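Local coordinates for protein 2-oxoglutarate carboxylase small subunit (Hydrogenobacter thermophilus, PDB 7KCT) that is the ATP-grasp, biotin carboxylase-type subunit of a two-part carboxylase and holds adenosine-5'-diphosphate, bicarbonate and a magnesium ion, at residues I274-A279 / I295-R300; G227-L232 / L266-A271; H216-V221 / T281-A286. All coordinates share one frame; numbering follows the deposited sequence.

Contact 1. Residues I274-A279 / I295-R300. With MG (magnesium ion), chain E; ADP (adenosine-5'-diphosphate), chain C; ADP (adenosine-5'-diphosphate), chain D.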
loop_
_atom_site.group_PDB
_atom_site.type_symbol
_atom_site.label_atom_id
_atom_site.label_comp_id
_atom_site.label_asym_id
_atom_site.label_seq_id
_atom_site.Cartn_x
_atom_site.Cartn_y
_atom_site.Cartn_z
ATOM N N ILE A 274 16.435 21.133 24.357
ATOM C CA ILE A 274 17.186 20.003 24.898
ATOM C C ILE A 274 18.106 19.390 23.841
ATOM O O ILE A 274 18.653 18.300 24.045
ATOM C CB ILE A 274 16.251 18.928 25.498
ATOM C CG1 ILE A 274 15.354 18.301 24.433
ATOM C CG2 ILE A 274 15.400 19.498 26.623
ATOM C CD1 ILE A 274 14.500 17.156 24.954
ATOM N N GLY A 275 18.272 20.072 22.721
ATOM C CA GLY A 275 19.088 19.578 21.627
ATOM C C GLY A 275 18.638 18.233 21.082
ATOM O O GLY A 275 19.456 17.318 20.961
ATOM N N TYR A 276 17.351 18.108 20.732
ATOM C CA TYR A 276 16.819 16.851 20.206
ATOM C C TYR A 276 17.143 16.759 18.720
ATOM O O TYR A 276 17.000 17.734 17.987
ATOM C CB TYR A 276 15.282 16.739 20.406
ATOM C CG TYR A 276 14.805 15.295 20.331
ATOM C CD1 TYR A 276 14.940 14.465 21.406
ATOM C CD2 TYR A 276 14.246 14.761 19.166
ATOM C CE1 TYR A 276 14.576 13.159 21.353
ATOM C CE2 TYR A 276 13.853 13.401 19.115
ATOM C CZ TYR A 276 14.044 12.621 20.211
ATOM O OH TYR A 276 13.703 11.274 20.284
ATOM N N TYR A 277 17.525 15.559 18.259
ATOM C CA TYR A 277 17.547 15.249 16.834
ATOM C C TYR A 277 17.128 13.788 16.646
ATOM O O TYR A 277 16.999 13.029 17.607
ATOM C CB TYR A 277 18.929 15.544 16.173
ATOM C CG TYR A 277 20.160 14.940 16.847
ATOM C CD1 TYR A 277 20.393 13.574 16.800
ATOM C CD2 TYR A 277 21.136 15.759 17.456
ATOM C CE1 TYR A 277 21.513 13.014 17.392
ATOM C CE2 TYR A 277 22.279 15.202 18.068
ATOM C CZ TYR A 277 22.466 13.834 18.020
ATOM O OH TYR A 277 23.576 13.252 18.608
ATOM N N SER A 278 16.894 13.416 15.391
ATOM C CA SER A 278 16.314 12.126 15.020
ATOM C C SER A 278 14.817 12.282 15.272
ATOM O O SER A 278 14.324 13.415 15.391
ATOM C CB SER A 278 16.875 10.943 15.803
ATOM O OG SER A 278 16.446 9.749 15.145
ATOM N N ALA A 279 14.102 11.168 15.355
ATOM C CA ALA A 279 12.671 11.153 15.557
ATOM C C ALA A 279 12.372 11.020 17.042
ATOM O O ALA A 279 13.106 10.374 17.801
ATOM C CB ALA A 279 12.005 9.997 14.798
ATOM N N ILE A 295 2.454 14.898 28.972
ATOM C CA ILE A 295 2.641 13.839 29.946
ATOM C C ILE A 295 3.940 13.048 29.797
ATOM O O ILE A 295 4.421 12.469 30.785
ATOM C CB ILE A 295 1.446 12.856 29.933
ATOM C CG1 ILE A 295 1.212 12.298 28.515
ATOM C CG2 ILE A 295 0.169 13.565 30.526
ATOM C CD1 ILE A 295 0.307 11.000 28.466
ATOM N N GLU A 296 4.492 12.938 28.588
ATOM C CA GLU A 296 5.710 12.129 28.462
ATOM C C GLU A 296 6.257 12.301 27.062
ATOM O O GLU A 296 5.542 12.695 26.146
ATOM C CB GLU A 296 5.501 10.629 28.774
ATOM C CG GLU A 296 5.021 9.756 27.612
ATOM C CD GLU A 296 5.382 8.261 27.751
ATOM O OE1 GLU A 296 6.096 7.870 28.703
ATOM O OE2 GLU A 296 4.928 7.473 26.888
ATOM N N MET A 297 7.549 12.020 26.910
ATOM C CA MET A 297 8.198 12.069 25.606
ATOM C C MET A 297 8.723 10.668 25.322
ATOM O O MET A 297 9.186 9.992 26.236
ATOM C CB MET A 297 9.362 13.060 25.565
ATOM C CG MET A 297 9.992 13.147 24.184
ATOM S SD MET A 297 11.245 14.432 23.920
ATOM C CE MET A 297 11.166 14.499 22.108
ATOM N N ASN A 298 8.637 10.209 24.078
ATOM C CA ASN A 298 9.225 8.931 23.680
ATOM C C ASN A 298 10.384 9.289 22.756
ATOM O O ASN A 298 10.158 9.895 21.710
ATOM C CB ASN A 298 8.227 8.020 22.953
ATOM C CG ASN A 298 7.216 7.360 23.888
ATOM O OD1 ASN A 298 6.079 7.097 23.496
ATOM N ND2 ASN A 298 7.645 7.025 25.087
ATOM N N THR A 299 11.605 8.960 23.155
ATOM C CA THR A 299 12.794 9.383 22.417
ATOM C C THR A 299 13.221 8.294 21.424
ATOM O O THR A 299 14.303 7.705 21.528
ATOM C CB THR A 299 13.929 9.711 23.386
ATOM O OG1 THR A 299 14.211 8.563 24.184
ATOM C CG2 THR A 299 13.537 10.862 24.302
ATOM N N ARG A 300 12.325 8.012 20.479
ATOM C CA ARG A 300 12.464 6.884 19.554
ATOM C C ARG A 300 11.331 6.966 18.538
ATOM O O ARG A 300 10.393 7.758 18.682
ATOM C CB ARG A 300 12.440 5.555 20.304
ATOM C CG ARG A 300 11.220 5.383 21.257
ATOM C CD ARG A 300 10.860 3.930 21.512
ATOM N NE ARG A 300 9.727 3.724 22.422
ATOM C CZ ARG A 300 8.441 3.690 22.063
ATOM N NH1 ARG A 300 8.075 3.857 20.785
ATOM N NH2 ARG A 300 7.512 3.474 23.003
HETATM MG MG MG E . 3.053 6.676 26.572
HETATM P PB ADP C . 3.292 4.865 29.111
HETATM O O1B ADP C . 3.097 3.496 29.661
HETATM O O2B ADP C . 2.787 5.381 27.788
HETATM O O3B ADP C . 4.610 5.513 29.490
HETATM P PA ADP C . 1.919 7.268 29.604
HETATM O O1A ADP C . 1.947 7.791 28.213
HETATM O O2A ADP C . 2.085 8.275 30.730
HETATM O O3A ADP C . 2.262 5.876 30.232
HETATM O "O5'" ADP C . 0.047 7.247 29.740
HETATM C "C5'" ADP C . -0.552 5.923 29.494
HETATM C "C4'" ADP C . -1.934 6.239 29.080
HETATM O "O4'" ADP C . -2.615 6.462 30.337
HETATM C "C3'" ADP C . -2.032 7.483 28.281
HETATM O "O3'" ADP C . -2.101 7.180 26.883
HETATM C "C2'" ADP C . -3.434 7.911 28.710
HETATM O "O2'" ADP C . -4.481 7.041 28.132
HETATM C "C1'" ADP C . -3.478 7.585 30.176
HETATM N N9 ADP C . -3.024 8.729 31.003
HETATM C C8 ADP C . -1.722 9.144 31.316
HETATM N N7 ADP C . -1.736 10.229 32.134
HETATM C C5 ADP C . -3.087 10.530 32.314
HETATM C C6 ADP C . -3.753 11.543 33.052
HETATM N N6 ADP C . -3.030 12.465 33.742
HETATM N N1 ADP C . -5.106 11.642 33.045
HETATM C C2 ADP C . -5.738 10.672 32.340
HETATM N N3 ADP C . -5.248 9.654 31.612
HETATM C C4 ADP C . -3.892 9.609 31.623
HETATM P PB ADP D . 4.339 3.089 20.948
HETATM O O1B ADP D . 5.456 2.948 19.930
HETATM O O2B ADP D . 3.151 3.991 20.701
HETATM O O3B ADP D . 4.765 3.018 22.380
HETATM P PA ADP D . 3.585 0.543 22.179
HETATM O O1A ADP D . 3.116 -0.867 22.051
HETATM O O2A ADP D . 3.586 1.310 23.489
HETATM O O3A ADP D . 3.364 1.513 20.944
HETATM O "O5'" ADP D . 5.519 0.156 22.164
HETATM C "C5'" ADP D . 5.817 -1.128 21.471
HETATM C "C4'" ADP D . 6.764 -1.984 22.181
HETATM O "O4'" ADP D . 7.675 -1.316 23.027
HETATM C "C3'" ADP D . 5.764 -2.914 23.081
HETATM O "O3'" ADP D . 6.257 -4.144 23.112
HETATM C "C2'" ADP D . 5.919 -2.092 24.421
HETATM O "O2'" ADP D . 5.823 -2.877 25.515
HETATM C "C1'" ADP D . 7.440 -1.786 24.272
HETATM N N9 ADP D . 7.916 -0.562 25.038
HETATM C C8 ADP D . 7.393 0.755 25.036
HETATM N N7 ADP D . 8.062 1.598 25.865
HETATM C C5 ADP D . 9.072 0.820 26.387
HETATM C C6 ADP D . 10.091 1.133 27.308
HETATM N N6 ADP D . 10.201 2.406 27.830
HETATM N N1 ADP D . 10.992 0.171 27.692
HETATM C C2 ADP D . 10.785 -1.082 27.135
HETATM N N3 ADP D . 9.859 -1.529 26.249
HETATM C C4 ADP D . 9.007 -0.523 25.888
HETATM O O HOH W 1 4.187 5.614 24.772
HETATM O O HOH W 2 1.478 5.999 25.689
#
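Tyr-276 is where segments 274-279 and 295-300 meet: Met-297 lies over one face of its ring and Thr-299 sits beside its hydroxyl end. The segment supplying these two residues, strand 292-298 and the turn after it, also carries residues that bind nucleotide and metal. Ile-295 comes first, its CD1 lying against one ADP, and together with Glu-296 it faces Glu-283 in a classic beta bulge. Glu-296 binds the magnesium ion through OE2 at 2.1 Å; Glu-283, two waters and the O2B and O1A oxygens of the same ADP share the metal. Met-297 then points back to segment 274-279. With CG anti to the backbone N (chi1 -177°) and the chain extended beyond, it meets Tyr-276 tip to tip. Its CE lies 3.8 Å from the centroid of the Tyr-276 ring and 12° off the normal, a CH-pi contact, while the obliquely placed sulfur makes this a Met-aromatic pair. Ile-274 CD1 flanks Met-297 SD at 4.4 Å. Asn-298 acts from the second shell: its OD1 accepts a hydrogen bond of 2.7 Å from a metal-bound water, and ND2 bonds weakly to Glu-296 OE2. Thr-299, centre of an inverse gamma turn, fits tightly, with CA 3.0 Å from Tyr-276 OH. That hydroxyl donates to Ala-279 O at 2.7 Å, which ties the ring tip to its own segment. Arg-300 closes the walk by extending to a second ADP, where NH2 donates to O3B at 2.9 Å in a nearly straight bond (168°) and NH1 donates to O1B. Around this core, Gly-275 ends helix 257-273 in a Schellman motif, Ile-274, Tyr-276 and Thr-299 rest on helix 115-120, Ala-279 touches helix 316-324, and strands 278-286 and 292-298 form the hairpin that joins the two segments.

Contact 2. Residues G227-L232 / L266-A271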
loop_
_atom_site.group_PDB
_atom_site.type_symbol
_atom_site.label_atom_id
_atom_site.label_comp_id
_atom_site.label_asym_id
_atom_site.label_seq_id
_atom_site.Cartn_x
_atom_site.Cartn_y
_atom_site.Cartn_z
ATOM N N GLY A 227 20.571 21.435 14.268
ATOM C CA GLY A 227 19.569 22.259 14.918
ATOM C C GLY A 227 18.319 22.563 14.124
ATOM O O GLY A 227 17.530 23.405 14.554
ATOM N N ASN A 228 18.084 21.926 12.991
ATOM C CA ASN A 228 16.855 22.168 12.247
ATOM C C ASN A 228 15.811 21.125 12.663
ATOM O O ASN A 228 15.891 19.959 12.259
ATOM C CB ASN A 228 17.105 22.107 10.750
ATOM C CG ASN A 228 15.836 22.344 9.938
ATOM O OD1 ASN A 228 15.646 21.747 8.878
ATOM N ND2 ASN A 228 14.947 23.181 10.446
ATOM N N VAL A 229 14.827 21.550 13.463
ATOM C CA VAL A 229 13.789 20.682 14.012
ATOM C C VAL A 229 12.440 21.124 13.456
ATOM O O VAL A 229 12.118 22.319 13.467
ATOM C CB VAL A 229 13.772 20.726 15.548
ATOM C CG1 VAL A 229 12.757 19.726 16.110
ATOM C CG2 VAL A 229 15.166 20.509 16.131
ATOM N N ILE A 230 11.654 20.159 12.971
ATOM C CA ILE A 230 10.289 20.399 12.517
ATOM C C ILE A 230 9.350 19.455 13.267
ATOM O O ILE A 230 9.769 18.478 13.901
ATOM C CB ILE A 230 10.122 20.224 10.996
ATOM C CG1 ILE A 230 10.434 18.794 10.562
ATOM C CG2 ILE A 230 11.001 21.212 10.195
ATOM C CD1 ILE A 230 10.187 18.545 9.077
ATOM N N HIS A 231 8.059 19.764 13.208
ATOM C CA HIS A 231 7.031 18.853 13.682
ATOM C C HIS A 231 6.271 18.315 12.476
ATOM O O HIS A 231 6.249 18.925 11.397
ATOM C CB HIS A 231 6.072 19.518 14.702
ATOM C CG HIS A 231 5.141 20.515 14.105
ATOM N ND1 HIS A 231 4.022 20.143 13.398
ATOM C CD2 HIS A 231 5.108 21.871 14.174
ATOM C CE1 HIS A 231 3.381 21.218 12.984
ATOM N NE2 HIS A 231 4.005 22.282 13.466
ATOM N N LEU A 232 5.727 17.117 12.633
ATOM C CA LEU A 232 4.927 16.502 11.588
ATOM C C LEU A 232 3.499 16.342 12.079
ATOM O O LEU A 232 2.838 15.347 11.815
ATOM C CB LEU A 232 5.532 15.168 11.135
ATOM C CG LEU A 232 6.937 15.291 10.519
ATOM C CD1 LEU A 232 7.534 13.898 10.208
ATOM C CD2 LEU A 232 6.892 16.184 9.245
ATOM N N LEU A 266 5.385 24.925 20.084
ATOM C CA LEU A 266 5.841 24.720 21.457
ATOM C C LEU A 266 6.704 23.470 21.584
ATOM O O LEU A 266 7.666 23.434 22.374
ATOM C CB LEU A 266 4.644 24.585 22.388
ATOM C CG LEU A 266 3.931 25.927 22.574
ATOM C CD1 LEU A 266 3.089 25.850 23.857
ATOM C CD2 LEU A 266 4.765 27.215 22.550
ATOM N N VAL A 267 6.313 22.387 20.903
ATOM C CA VAL A 267 7.106 21.171 21.010
ATOM C C VAL A 267 8.433 21.343 20.285
ATOM O O VAL A 267 9.470 20.889 20.768
ATOM C CB VAL A 267 6.353 19.932 20.483
ATOM C CG1 VAL A 267 5.130 19.674 21.306
ATOM C CG2 VAL A 267 6.008 20.086 19.054
ATOM N N VAL A 268 8.430 22.017 19.138
ATOM C CA VAL A 268 9.692 22.286 18.452
ATOM C C VAL A 268 10.627 23.059 19.379
ATOM O O VAL A 268 11.749 22.616 19.680
ATOM C CB VAL A 268 9.438 23.041 17.136
ATOM C CG1 VAL A 268 10.757 23.614 16.541
ATOM C CG2 VAL A 268 8.831 22.139 16.124
ATOM N N LYS A 269 10.131 24.180 19.924
ATOM C CA LYS A 269 10.931 25.002 20.840
ATOM C C LYS A 269 11.518 24.179 21.965
ATOM O O LYS A 269 12.685 24.330 22.320
ATOM C CB LYS A 269 10.072 26.135 21.426
ATOM C CG LYS A 269 10.826 27.112 22.365
ATOM C CD LYS A 269 9.905 28.181 22.980
ATOM C CE LYS A 269 10.610 28.920 24.117
ATOM N NZ LYS A 269 11.957 29.418 23.688
ATOM N N ALA A 270 10.727 23.302 22.553
ATOM C CA ALA A 270 11.259 22.512 23.648
ATOM C C ALA A 270 12.265 21.480 23.146
ATOM O O ALA A 270 13.231 21.163 23.843
ATOM C CB ALA A 270 10.108 21.884 24.412
ATOM N N ALA A 271 12.032 20.923 21.953
ATOM C CA ALA A 271 12.966 19.970 21.354
ATOM C C ALA A 271 14.324 20.616 21.094
ATOM O O ALA A 271 15.374 20.029 21.392
ATOM C CB ALA A 271 12.368 19.422 20.053
#
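Val-268 of helix 257-273 sets both its methyls against the backbone of strand 229-236: CG1 lies 3.6 Å from Val-229 O, and CG2 lies 3.8 Å from His-231 N. The same CG2 sits at the edge of the His-231 imidazole, near its plane. One turn further along the helix, Ala-271 offers only its CB, which Val-229 CG1 approaches to 4.0 Å; that branch is anti to the backbone N (chi1 -175°). Val-267 adds a looser touch, CG2 to His-231 CB at 4.4 Å. The segments meet by methyl packing against side chains and backbone, with no hydrogen bond between them. Hydrogen bonds outside the interface hold His-231 at both ring nitrogens, ND1 to the backbone N of Gly-233 and NE2 to Glu-261, an earlier residue of the same helix. Its own backbone N bonds to Gln-333, and Lys-272 reaches Gly-227 O. The axes of strand segment 229-232 and helix segment 266-271 come within 8.0 Å and run roughly antiparallel, at 145°. Val-267 also packs on Val-221 of strand 215-223 and on Met-282 and Phe-284 of strand 278-286, so the helix lies across three strands. Here is a helix layered on an antiparallel sheet, as in the ATP-grasp fold, meeting one of the two strands outermost within this chain.

Contact 3. Residues H216-V221 / T281-A286. With MG (magnesium ion), chain E; ADP (adenosine-5'-diphosphate), chain C.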
loop_
_atom_site.group_PDB
_atom_site.type_symbol
_atom_site.label_atom_id
_atom_site.label_comp_id
_atom_site.label_asym_id
_atom_site.label_seq_id
_atom_site.Cartn_x
_atom_site.Cartn_y
_atom_site.Cartn_z
ATOM N N HIS A 216 -5.851 11.132 23.906
ATOM C CA HIS A 216 -4.401 11.010 23.853
ATOM C C HIS A 216 -3.951 11.583 22.513
ATOM O O HIS A 216 -4.182 10.988 21.451
ATOM C CB HIS A 216 -3.959 9.566 24.093
ATOM C CG HIS A 216 -2.460 9.368 24.058
ATOM N ND1 HIS A 216 -1.761 8.805 25.105
ATOM C CD2 HIS A 216 -1.545 9.598 23.085
ATOM C CE1 HIS A 216 -0.476 8.744 24.796
ATOM N NE2 HIS A 216 -0.319 9.213 23.572
ATOM N N ILE A 217 -3.323 12.753 22.569
ATOM C CA ILE A 217 -2.884 13.506 21.399
ATOM C C ILE A 217 -1.359 13.569 21.451
ATOM O O ILE A 217 -0.787 13.943 22.480
ATOM C CB ILE A 217 -3.497 14.922 21.374
ATOM C CG1 ILE A 217 -5.036 14.877 21.399
ATOM C CG2 ILE A 217 -2.980 15.684 20.225
ATOM C CD1 ILE A 217 -5.661 14.216 20.269
ATOM N N GLU A 218 -0.689 13.215 20.350
ATOM C CA GLU A 218 0.772 13.173 20.390
ATOM C C GLU A 218 1.350 13.815 19.144
ATOM O O GLU A 218 0.777 13.712 18.055
ATOM C CB GLU A 218 1.286 11.727 20.551
ATOM C CG GLU A 218 0.975 10.878 19.363
ATOM C CD GLU A 218 1.403 9.455 19.558
ATOM O OE1 GLU A 218 1.654 9.079 20.722
ATOM O OE2 GLU A 218 1.465 8.709 18.546
ATOM N N PHE A 219 2.449 14.553 19.331
ATOM C CA PHE A 219 3.105 15.297 18.267
ATOM C C PHE A 219 4.422 14.632 17.878
ATOM O O PHE A 219 5.251 14.327 18.732
ATOM C CB PHE A 219 3.414 16.751 18.684
ATOM C CG PHE A 219 2.266 17.682 18.499
ATOM C CD1 PHE A 219 1.268 17.760 19.442
ATOM C CD2 PHE A 219 2.168 18.448 17.381
ATOM C CE1 PHE A 219 0.193 18.609 19.262
ATOM C CE2 PHE A 219 1.075 19.294 17.207
ATOM C CZ PHE A 219 0.103 19.357 18.158
ATOM N N GLN A 220 4.635 14.519 16.582
ATOM C CA GLN A 220 5.816 13.917 16.003
ATOM C C GLN A 220 6.829 15.013 15.724
ATOM O O GLN A 220 6.496 16.011 15.065
ATOM C CB GLN A 220 5.427 13.225 14.701
ATOM C CG GLN A 220 6.550 12.600 13.929
ATOM C CD GLN A 220 7.118 11.395 14.617
ATOM O OE1 GLN A 220 6.451 10.359 14.745
ATOM N NE2 GLN A 220 8.364 11.512 15.064
ATOM N N VAL A 221 8.044 14.856 16.243
ATOM C CA VAL A 221 9.112 15.781 15.868
ATOM C C VAL A 221 10.199 15.013 15.127
ATOM O O VAL A 221 10.358 13.801 15.306
ATOM C CB VAL A 221 9.709 16.549 17.066
ATOM C CG1 VAL A 221 8.612 17.263 17.879
ATOM C CG2 VAL A 221 10.517 15.642 17.948
ATOM N N THR A 281 8.702 11.679 19.936
ATOM C CA THR A 281 7.296 12.014 20.073
ATOM C C THR A 281 7.039 12.617 21.442
ATOM O O THR A 281 7.521 12.082 22.437
ATOM C CB THR A 281 6.411 10.753 19.892
ATOM O OG1 THR A 281 6.464 10.351 18.517
ATOM C CG2 THR A 281 4.972 11.051 20.337
ATOM N N MET A 282 6.224 13.676 21.499
ATOM C CA MET A 282 5.745 14.261 22.756
ATOM C C MET A 282 4.269 13.936 22.941
ATOM O O MET A 282 3.467 14.226 22.059
ATOM C CB MET A 282 5.988 15.754 22.755
ATOM C CG MET A 282 7.472 16.018 22.664
ATOM S SD MET A 282 7.539 17.651 23.256
ATOM C CE MET A 282 8.915 18.327 22.341
ATOM N N GLU A 283 3.928 13.265 24.049
ATOM C CA GLU A 283 2.563 12.814 24.240
ATOM C C GLU A 283 1.873 13.777 25.205
ATOM O O GLU A 283 2.476 14.183 26.213
ATOM C CB GLU A 283 2.541 11.385 24.777
ATOM C CG GLU A 283 3.313 10.386 23.864
ATOM C CD GLU A 283 3.083 8.905 24.203
ATOM O OE1 GLU A 283 2.983 8.099 23.256
ATOM O OE2 GLU A 283 3.064 8.512 25.399
ATOM N N PHE A 284 0.630 14.159 24.854
ATOM C CA PHE A 284 -0.266 15.054 25.591
ATOM C C PHE A 284 -1.574 14.334 25.923
ATOM O O PHE A 284 -2.010 13.453 25.185
ATOM C CB PHE A 284 -0.636 16.260 24.752
ATOM C CG PHE A 284 0.499 17.123 24.420
ATOM C CD1 PHE A 284 1.369 16.778 23.400
ATOM C CD2 PHE A 284 0.716 18.297 25.133
ATOM C CE1 PHE A 284 2.399 17.595 23.094
ATOM C CE2 PHE A 284 1.759 19.121 24.839
ATOM C CZ PHE A 284 2.606 18.771 23.826
ATOM N N ILE A 285 -2.198 14.717 27.031
ATOM C CA ILE A 285 -3.595 14.421 27.352
ATOM C C ILE A 285 -4.403 15.681 27.050
ATOM O O ILE A 285 -3.996 16.789 27.416
ATOM C CB ILE A 285 -3.746 14.024 28.827
ATOM C CG1 ILE A 285 -3.123 12.672 29.146
ATOM C CG2 ILE A 285 -5.223 13.997 29.233
ATOM C CD1 ILE A 285 -3.764 11.535 28.404
ATOM N N ALA A 286 -5.558 15.531 26.422
ATOM C CA ALA A 286 -6.424 16.662 26.114
ATOM C C ALA A 286 -7.680 16.576 26.974
ATOM O O ALA A 286 -8.320 15.519 27.040
ATOM C CB ALA A 286 -6.796 16.670 24.637
HETATM MG MG MG E . 3.053 6.676 26.572
HETATM P PB ADP C . 3.292 4.865 29.111
HETATM O O1B ADP C . 3.097 3.496 29.661
HETATM O O2B ADP C . 2.787 5.381 27.788
HETATM O O3B ADP C . 4.610 5.513 29.490
HETATM P PA ADP C . 1.919 7.268 29.604
HETATM O O1A ADP C . 1.947 7.791 28.213
HETATM O O2A ADP C . 2.085 8.275 30.730
HETATM O O3A ADP C . 2.262 5.876 30.232
HETATM O "O5'" ADP C . 0.047 7.247 29.740
HETATM C "C5'" ADP C . -0.552 5.923 29.494
HETATM C "C4'" ADP C . -1.934 6.239 29.080
HETATM O "O4'" ADP C . -2.615 6.462 30.337
HETATM C "C3'" ADP C . -2.032 7.483 28.281
HETATM O "O3'" ADP C . -2.101 7.180 26.883
HETATM C "C2'" ADP C . -3.434 7.911 28.710
HETATM O "O2'" ADP C . -4.481 7.041 28.132
HETATM C "C1'" ADP C . -3.478 7.585 30.176
HETATM N N9 ADP C . -3.024 8.729 31.003
HETATM C C8 ADP C . -1.722 9.144 31.316
HETATM N N7 ADP C . -1.736 10.229 32.134
HETATM C C5 ADP C . -3.087 10.530 32.314
HETATM C C6 ADP C . -3.753 11.543 33.052
HETATM N N6 ADP C . -3.030 12.465 33.742
HETATM N N1 ADP C . -5.106 11.642 33.045
HETATM C C2 ADP C . -5.738 10.672 32.340
HETATM N N3 ADP C . -5.248 9.654 31.612
HETATM C C4 ADP C . -3.892 9.609 31.623
HETATM O O HOH W 3 8.866 9.195 17.510
HETATM O O HOH W 1 4.187 5.614 24.772
HETATM O O HOH W 2 1.478 5.999 25.689
#
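Glu-283 binds the magnesium ion through OE2 at 2.2 Å, and its OE1 forms a salt bridge with Lys-245 beside Glu-218 of the facing strand. The two glutamates lie side by side and point the same way, their OE1 atoms 3.0 Å apart. These acceptors are not bonded to each other; Lys-245 forms a salt bridge to both, and Gln-302 also donates to Glu-283. Arg-235 holds Glu-218 OE2. His-216 comes in edge-on, its ring almost perpendicular to the Glu-283 carboxylate (89°). With CG anti to the backbone N, the ring lies between the carboxylates and the ADP ribose, its NE2 donating weakly to Glu-218 OE1 and its ND1 beside the ribose O3', at a separation too short to be trusted in detail. A water bonds to Thr-281 OG1 at 2.8 Å and only weakly to Gln-220 NE2. Beneath these groups the strands pair antiparallel. Ile-217 with Phe-284 and Phe-219 with Met-282 are the hydrogen-bonded pairs, and Phe-284 N donates to Ile-217 O at 2.8 Å. Beside the non-hydrogen-bonded pair Glu-218 with Glu-283, Glu-218 CA makes a CA-H...O contact of 3.3 Å with Met-282 O. The other face is apolar: Phe-219 CD1 meets Phe-284 CE1 at 3.8 Å with the rings steeply inclined (77°), and Phe-219 packs on Tyr-263 of helix 257-273. A sheet with nucleotide and metal ligands on one face and helix packing on the other is characteristic of the ATP-grasp fold.

Overall arrangement
All three contacts involve one four-stranded antiparallel sheet, ordered 229-236, 215-223, 278-286, 292-298, in the ATP-grasp part of the chain. Their centres are about 10 Å (contacts 1 and 2), 11 Å (1 and 3) and 13 Å (2 and 3) apart. Contact 3 joins the two central strands, contact 1 lies at the hairpin of 278-286 with 292-298, and contact 2 lays helix 257-273 against the opposite outermost strand. Along the chain, contact 2 falls between the segments of contact 3 and closes before contact 1 opens, whereas contacts 1 and 3 alternate. Both of these touch the same magnesium ion and ADP, so neighbouring strands jointly furnish the site while the helix backs their sheet.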